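Local atomic coordinates of uncharacterized protein (Thermus thermophilus HB8, PDB entry 6SCE), a protein that acts as a CRISPR type III defence DNA nuclease that is switched on by cyclic oligoadenylate, probably bound through CARF-type domains. Residues A89-V94 against L409-G414; P126-R131 against E356-L361. All blocks are in the same frame, centred on the assembly; numbering follows the deposited sequence. Where two conformers were deposited one is given.

Contact 1 of 2, residues A89-V94 against L409-G414. With nucleotides of chain B.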
loop_
_atom_site.group_PDB
_atom_site.type_symbol
_atom_site.label_atom_id
_atom_site.label_comp_id
_atom_site.label_asym_id
_atom_site.label_seq_id
_atom_site.Cartn_x
_atom_site.Cartn_y
_atom_site.Cartn_z
ATOM N N ALA A 89 11.048 -0.411 8.125
ATOM C CA ALA A 89 10.139 -1.455 8.535
ATOM C C ALA A 89 9.872 -1.449 10.064
ATOM O O ALA A 89 10.801 -1.368 10.895
ATOM C CB ALA A 89 10.681 -2.804 8.070
ATOM N N LYS A 90 8.607 -1.590 10.452
ATOM C CA LYS A 90 8.266 -1.558 11.865
ATOM C C LYS A 90 8.958 -2.678 12.675
ATOM O O LYS A 90 9.171 -2.552 13.884
ATOM C CB LYS A 90 6.735 -1.591 12.054
ATOM C CG LYS A 90 6.124 -0.335 11.442
ATOM C CD LYS A 90 4.614 -0.219 11.502
ATOM C CE LYS A 90 3.872 -1.157 10.607
ATOM N NZ LYS A 90 3.333 -0.564 9.349
ATOM N N TYR A 91 9.294 -3.767 11.993
ATOM C CA TYR A 91 10.080 -4.830 12.567
ATOM C C TYR A 91 11.321 -4.307 13.287
ATOM O O TYR A 91 11.609 -4.729 14.387
ATOM C CB TYR A 91 10.465 -5.810 11.460
ATOM C CG TYR A 91 11.471 -6.857 11.867
ATOM C CD1 TYR A 91 11.086 -8.042 12.516
ATOM C CD2 TYR A 91 12.824 -6.673 11.588
ATOM C CE1 TYR A 91 12.033 -9.002 12.884
ATOM C CE2 TYR A 91 13.761 -7.614 11.951
ATOM C CZ TYR A 91 13.369 -8.781 12.588
ATOM O OH TYR A 91 14.361 -9.684 12.930
ATOM N N TRP A 92 12.069 -3.421 12.639
ATOM C CA TRP A 92 13.280 -2.887 13.198
ATOM C C TRP A 92 13.008 -1.874 14.286
ATOM O O TRP A 92 13.775 -1.791 15.210
ATOM C CB TRP A 92 14.191 -2.328 12.100
ATOM C CG TRP A 92 14.904 -3.417 11.404
ATOM C CD1 TRP A 92 14.686 -3.919 10.137
ATOM C CD2 TRP A 92 15.931 -4.210 11.986
ATOM N NE1 TRP A 92 15.559 -4.971 9.910
ATOM C CE2 TRP A 92 16.330 -5.158 11.028
ATOM C CE3 TRP A 92 16.568 -4.188 13.230
ATOM C CZ2 TRP A 92 17.358 -6.082 11.279
ATOM C CZ3 TRP A 92 17.584 -5.106 13.476
ATOM C CH2 TRP A 92 17.953 -6.042 12.497
ATOM N N ALA A 93 11.901 -1.138 14.204
ATOM C CA ALA A 93 11.495 -0.293 15.318
ATOM C C ALA A 93 11.311 -1.145 16.567
ATOM O O ALA A 93 11.763 -0.787 17.669
ATOM C CB ALA A 93 10.222 0.455 14.994
ATOM N N VAL A 94 10.657 -2.281 16.403
ATOM C CA VAL A 94 10.427 -3.140 17.548
ATOM C C VAL A 94 11.752 -3.637 18.153
ATOM O O VAL A 94 11.923 -3.599 19.384
ATOM C CB VAL A 94 9.542 -4.326 17.188
ATOM C CG1 VAL A 94 9.545 -5.359 18.300
ATOM C CG2 VAL A 94 8.122 -3.858 16.907
ATOM N N LEU A 409 8.891 -13.204 9.668
ATOM C CA LEU A 409 9.938 -13.091 10.650
ATOM C C LEU A 409 9.354 -13.194 12.038
ATOM O O LEU A 409 8.363 -12.537 12.368
ATOM C CB LEU A 409 10.644 -11.766 10.510
ATOM C CG LEU A 409 11.045 -11.420 9.092
ATOM C CD1 LEU A 409 11.710 -10.061 9.117
ATOM C CD2 LEU A 409 11.959 -12.507 8.518
ATOM N N LEU A 410 9.938 -14.050 12.868
ATOM C CA LEU A 410 9.511 -14.197 14.243
ATOM C C LEU A 410 10.341 -13.230 15.059
ATOM O O LEU A 410 11.568 -13.191 14.925
ATOM C CB LEU A 410 9.754 -15.641 14.746
ATOM C CG LEU A 410 9.216 -16.725 13.819
ATOM C CD1 LEU A 410 9.521 -18.093 14.439
ATOM C CD2 LEU A 410 7.717 -16.549 13.612
ATOM N N LEU A 411 9.688 -12.428 15.892
ATOM C CA LEU A 411 10.399 -11.374 16.594
ATOM C C LEU A 411 11.516 -11.881 17.547
ATOM O O LEU A 411 12.528 -11.223 17.667
ATOM C CB LEU A 411 9.424 -10.459 17.329
ATOM C CG LEU A 411 9.020 -9.235 16.463
ATOM C CD1 LEU A 411 10.183 -8.282 16.264
ATOM C CD2 LEU A 411 8.449 -9.665 15.110
ATOM N N ASP A 412 11.343 -13.038 18.172
ATOM C CA ASP A 412 12.398 -13.608 19.019
ATOM C C ASP A 412 13.415 -14.500 18.275
ATOM O O ASP A 412 14.277 -15.096 18.909
ATOM C CB ASP A 412 11.793 -14.350 20.200
ATOM C CG ASP A 412 11.044 -13.435 21.149
ATOM O OD1 ASP A 412 11.434 -12.279 21.314
ATOM O OD2 ASP A 412 10.066 -13.880 21.737
ATOM N N GLY A 413 13.337 -14.544 16.949
ATOM C CA GLY A 413 14.293 -15.223 16.095
ATOM C C GLY A 413 13.678 -16.395 15.345
ATOM O O GLY A 413 12.818 -17.082 15.872
ATOM N N GLY A 414 14.148 -16.608 14.137
ATOM C CA GLY A 414 13.633 -17.617 13.243
ATOM C C GLY A 414 12.589 -17.024 12.293
ATOM O O GLY A 414 12.215 -15.840 12.421
ATOM P P A B 1 6.294 -1.031 7.060
ATOM O OP1 A B 1 6.711 -1.912 8.197
ATOM O OP2 A B 1 5.080 -0.153 7.281
ATOM O "O5'" A B 1 7.569 -0.146 6.684
ATOM C "C5'" A B 1 7.437 1.111 6.026
ATOM C "C4'" A B 1 8.690 1.351 5.218
ATOM O "O4'" A B 1 8.688 0.476 4.060
ATOM C "C3'" A B 1 8.813 2.786 4.697
ATOM O "O3'" A B 1 9.712 3.495 5.559
ATOM C "C2'" A B 1 9.337 2.586 3.267
ATOM O "O2'" A B 1 10.747 2.528 3.238
ATOM C "C1'" A B 1 8.729 1.244 2.879
ATOM N N9 A B 1 7.371 1.319 2.336
ATOM C C8 A B 1 6.314 0.533 2.697
ATOM N N7 A B 1 5.228 0.825 2.028
ATOM C C5 A B 1 5.601 1.843 1.167
ATOM C C6 A B 1 4.887 2.578 0.201
ATOM N N6 A B 1 3.595 2.388 -0.052
ATOM N N1 A B 1 5.564 3.528 -0.491
ATOM C C2 A B 1 6.862 3.713 -0.208
ATOM N N3 A B 1 7.627 3.091 0.688
ATOM C C4 A B 1 6.927 2.158 1.352
HETATM O O HOH W 1 13.585 -12.077 13.726
#

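Contact 2 of 2, residues P126-R131 against E356-L361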
loop_
_atom_site.group_PDB
_atom_site.type_symbol
_atom_site.label_atom_id
_atom_site.label_comp_id
_atom_site.label_asym_id
_atom_site.label_seq_id
_atom_site.Cartn_x
_atom_site.Cartn_y
_atom_site.Cartn_z
ATOM N N PRO A 126 13.257 7.880 28.103
ATOM C CA PRO A 126 12.982 7.163 29.355
ATOM C C PRO A 126 11.579 7.402 29.902
ATOM O O PRO A 126 11.141 6.691 30.793
ATOM C CB PRO A 126 14.056 7.731 30.315
ATOM C CG PRO A 126 14.318 9.099 29.819
ATOM C CD PRO A 126 14.170 9.019 28.307
ATOM N N ARG A 127 10.872 8.383 29.371
ATOM C CA ARG A 127 9.535 8.687 29.849
ATOM C C ARG A 127 8.592 8.785 28.674
ATOM O O ARG A 127 8.958 9.309 27.632
ATOM C CB ARG A 127 9.520 10.018 30.591
ATOM C CG ARG A 127 10.115 9.938 31.987
ATOM C CD ARG A 127 10.083 11.307 32.664
ATOM N NE ARG A 127 10.904 12.282 31.940
ATOM C CZ ARG A 127 12.239 12.335 31.967
ATOM N NH1 ARG A 127 12.953 11.470 32.687
ATOM N NH2 ARG A 127 12.873 13.263 31.254
ATOM N N GLU A 128 7.374 8.312 28.857
ATOM C CA GLU A 128 6.336 8.477 27.845
ATOM C C GLU A 128 5.785 9.886 27.833
ATOM O O GLU A 128 5.199 10.340 28.806
ATOM C CB GLU A 128 5.202 7.471 28.046
ATOM C CG GLU A 128 5.590 6.071 27.611
ATOM C CD GLU A 128 4.384 5.241 27.209
ATOM O OE1 GLU A 128 3.398 5.247 27.986
ATOM O OE2 GLU A 128 4.436 4.605 26.119
ATOM N N GLU A 129 5.964 10.569 26.706
ATOM C CA GLU A 129 5.579 11.964 26.560
ATOM C C GLU A 129 5.210 12.122 25.106
ATOM O O GLU A 129 5.777 11.459 24.249
ATOM C CB GLU A 129 6.759 12.909 26.826
ATOM C CG GLU A 129 7.197 13.043 28.272
ATOM C CD GLU A 129 8.496 13.821 28.415
ATOM O OE1 GLU A 129 8.932 14.469 27.430
ATOM O OE2 GLU A 129 9.084 13.773 29.513
ATOM N N GLU A 130 4.299 13.027 24.819
ATOM C CA GLU A 130 3.957 13.329 23.445
ATOM C C GLU A 130 3.945 14.859 23.311
ATOM O O GLU A 130 3.594 15.550 24.268
ATOM C CB GLU A 130 2.598 12.688 23.177
ATOM C CG GLU A 130 1.900 13.079 21.902
ATOM C CD GLU A 130 0.463 12.604 21.883
ATOM O OE1 GLU A 130 0.170 11.530 22.445
ATOM O OE2 GLU A 130 -0.378 13.307 21.304
ATOM N N ARG A 131 4.393 15.401 22.180
ATOM C CA ARG A 131 4.275 16.832 21.912
ATOM C C ARG A 131 4.010 17.093 20.429
ATOM O O ARG A 131 4.478 16.334 19.565
ATOM C CB ARG A 131 5.532 17.587 22.381
ATOM C CG ARG A 131 6.790 17.374 21.556
ATOM C CD ARG A 131 7.927 18.288 22.014
ATOM N NE ARG A 131 8.626 17.739 23.170
ATOM C CZ ARG A 131 9.917 17.431 23.207
ATOM N NH1 ARG A 131 10.426 16.922 24.317
ATOM N NH2 ARG A 131 10.702 17.641 22.151
ATOM N N GLU A 356 -3.257 3.767 23.679
ATOM C CA GLU A 356 -4.565 3.144 23.523
ATOM C C GLU A 356 -4.469 1.714 23.031
ATOM O O GLU A 356 -5.178 0.833 23.509
ATOM C CB GLU A 356 -5.471 3.939 22.588
ATOM C CG GLU A 356 -5.835 5.316 23.136
ATOM C CD GLU A 356 -6.796 6.078 22.250
ATOM O OE1 GLU A 356 -7.341 5.485 21.301
ATOM O OE2 GLU A 356 -7.027 7.277 22.511
ATOM N N VAL A 357 -3.609 1.455 22.049
ATOM C CA VAL A 357 -3.456 0.083 21.579
ATOM C C VAL A 357 -2.971 -0.817 22.716
ATOM O O VAL A 357 -3.507 -1.909 22.933
ATOM C CB VAL A 357 -2.469 -0.034 20.384
ATOM C CG1 VAL A 357 -2.322 -1.494 20.009
ATOM C CG2 VAL A 357 -2.958 0.777 19.198
ATOM N N ARG A 358 -1.935 -0.362 23.412
ATOM C CA ARG A 358 -1.350 -1.104 24.512
ATOM C C ARG A 358 -2.411 -1.417 25.574
ATOM O O ARG A 358 -2.547 -2.556 26.016
ATOM C CB ARG A 358 -0.192 -0.326 25.142
ATOM C CG ARG A 358 0.602 -1.122 26.187
ATOM C CD ARG A 358 1.522 -0.210 26.997
ATOM N NE ARG A 358 0.695 0.852 27.571
ATOM C CZ ARG A 358 1.072 2.111 27.796
ATOM N NH1 ARG A 358 2.294 2.525 27.536
ATOM N NH2 ARG A 358 0.190 2.972 28.301
ATOM N N ASP A 359 -3.174 -0.402 25.950
ATOM C CA ASP A 359 -4.129 -0.552 27.056
ATOM C C ASP A 359 -5.349 -1.357 26.660
ATOM O O ASP A 359 -5.903 -2.101 27.475
ATOM C CB ASP A 359 -4.513 0.812 27.595
ATOM C CG ASP A 359 -3.384 1.470 28.344
ATOM O OD1 ASP A 359 -2.336 0.824 28.583
ATOM O OD2 ASP A 359 -3.537 2.653 28.673
ATOM N N LEU A 360 -5.742 -1.266 25.395
ATOM C CA LEU A 360 -6.817 -2.101 24.891
ATOM C C LEU A 360 -6.408 -3.551 24.837
ATOM O O LEU A 360 -7.229 -4.436 25.120
ATOM C CB LEU A 360 -7.240 -1.663 23.484
ATOM C CG LEU A 360 -8.156 -0.451 23.391
ATOM C CD1 LEU A 360 -8.152 0.123 21.975
ATOM C CD2 LEU A 360 -9.568 -0.882 23.775
ATOM N N LEU A 361 -5.161 -3.830 24.426
ATOM C CA LEU A 361 -4.774 -5.211 24.197
ATOM C C LEU A 361 -4.112 -5.946 25.362
ATOM O O LEU A 361 -4.190 -7.175 25.410
ATOM C CB LEU A 361 -3.953 -5.362 22.903
ATOM C CG LEU A 361 -4.760 -5.108 21.637
ATOM C CD1 LEU A 361 -3.860 -5.118 20.407
ATOM C CD2 LEU A 361 -5.832 -6.153 21.459
#

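Contact 1 of 2, residues A89-V94 against L409-G414
Tyr91 and Leu411 mark the closest backbone approach, 7.7 Å between their CA atoms, where the first turn of helix 90-100 faces the end of strand 407-410 and the type I beta turn from Leu410 to Gly413. A helix of one Rossmann-like domain thus meets a hairpin near the sheet edge of the other, consistent with paired CARF domains, with the bound nucleotide at the helix start. The direct contacts are all apolar. Tyr91, with CG anti to the backbone N (chi1 171°), sends its ring across to the strand, where Leu409 CD1 sits over the middle of one face, 3.9 Å from the ring centroid, a CH-pi contact. Leu411 CD1 comes to the same ring obliquely and also packs against Val94 CG1 at 3.6 Å.

On the ligand side, Ala89 is the N-cap, and the phosphate of nucleotide A1 of chain B lies at this helix start. Lys90 N donates an almost straight bond (170°) to OP1 of nucleotide A1 of chain B, while Lys90 NZ reaches its OP2 at 2.7 Å and also bonds the carbonyls of Asn380 and Gly382. A methionine in its place would probably leave OP2 without this positive partner and cut the tie to those carbonyls. Tyr91 OH, hydrogen-bonded to Arg95, also meets a water at 2.6 Å that donates to Leu410 O.

Contact 2 of 2, residues P126-R131 against E356-L361
Glu128 OE1 meets the guanidinium of Arg358 at its edge, in the guanidinium plane, and Asp359 meets another part of that edge. The two carboxylates therefore approach the rim of the flat cation instead of stacking on it. The Glu128 carboxylate is itself turned, its plane 41° from that of the guanidinium, so the pair is not a coplanar, two-pronged fork. A single hydrogen bond carries the salt bridge: Arg358 NH1 donates to Glu128 OE1 over 3.0 Å in a nearly straight line (169°), arriving on the syn side but tilted from the carboxylate plane.

The side chains come from opposite directions and span a wide separation, with 12.7 Å between the CA atoms of Glu128 and Arg358. Glu128 is extended beyond CG, whereas Arg358 starts with CG anti to the backbone N (chi1 -172°) and then bends at chi3, which turns its NE back to the next residue. There Arg358 NE donates to Asp359 OD1 at 3.2 Å, from above the carboxylate plane, and Arg358 NH2 adds a weak bond to the same oxygen. Asp359 thus helps fix the rotation of the guanidinium, leaving NH1 directed at Glu128; the charge of Arg358 is shared between the two acids in a small salt-bridge network.

This slender surface bridge ties the loop between strands 120-125 and 129-132, the latter an outermost strand of the sheet that also holds strands 5-10 and 120-125, to helix 354-370. That helix packs through Val357 and Leu361 on strand 316-321 and helix 384-393.

Contacts 1 and 2 join the same two parts of the chain, the domain built on the sheet containing strand 5-10 and the domain built on the sheet containing strand 293-297. Their centres are 20 Å apart, and their nearest atoms remain about 11 Å from each other. Along the sequence the order is 89-94, 126-131, 356-361 and 409-414, so contact 2 is nested within the loop that contact 1 closes. Helix 384-393 is shared by both, touched by Lys90 and Val94 in contact 1 and by Val357, Arg358 and Leu361 in contact 2. The two domains are thus joined at a buried, ligand-bearing place and again at the surface, where the nearest atom of contact 2 is about 9 Å from the bound nucleic acid.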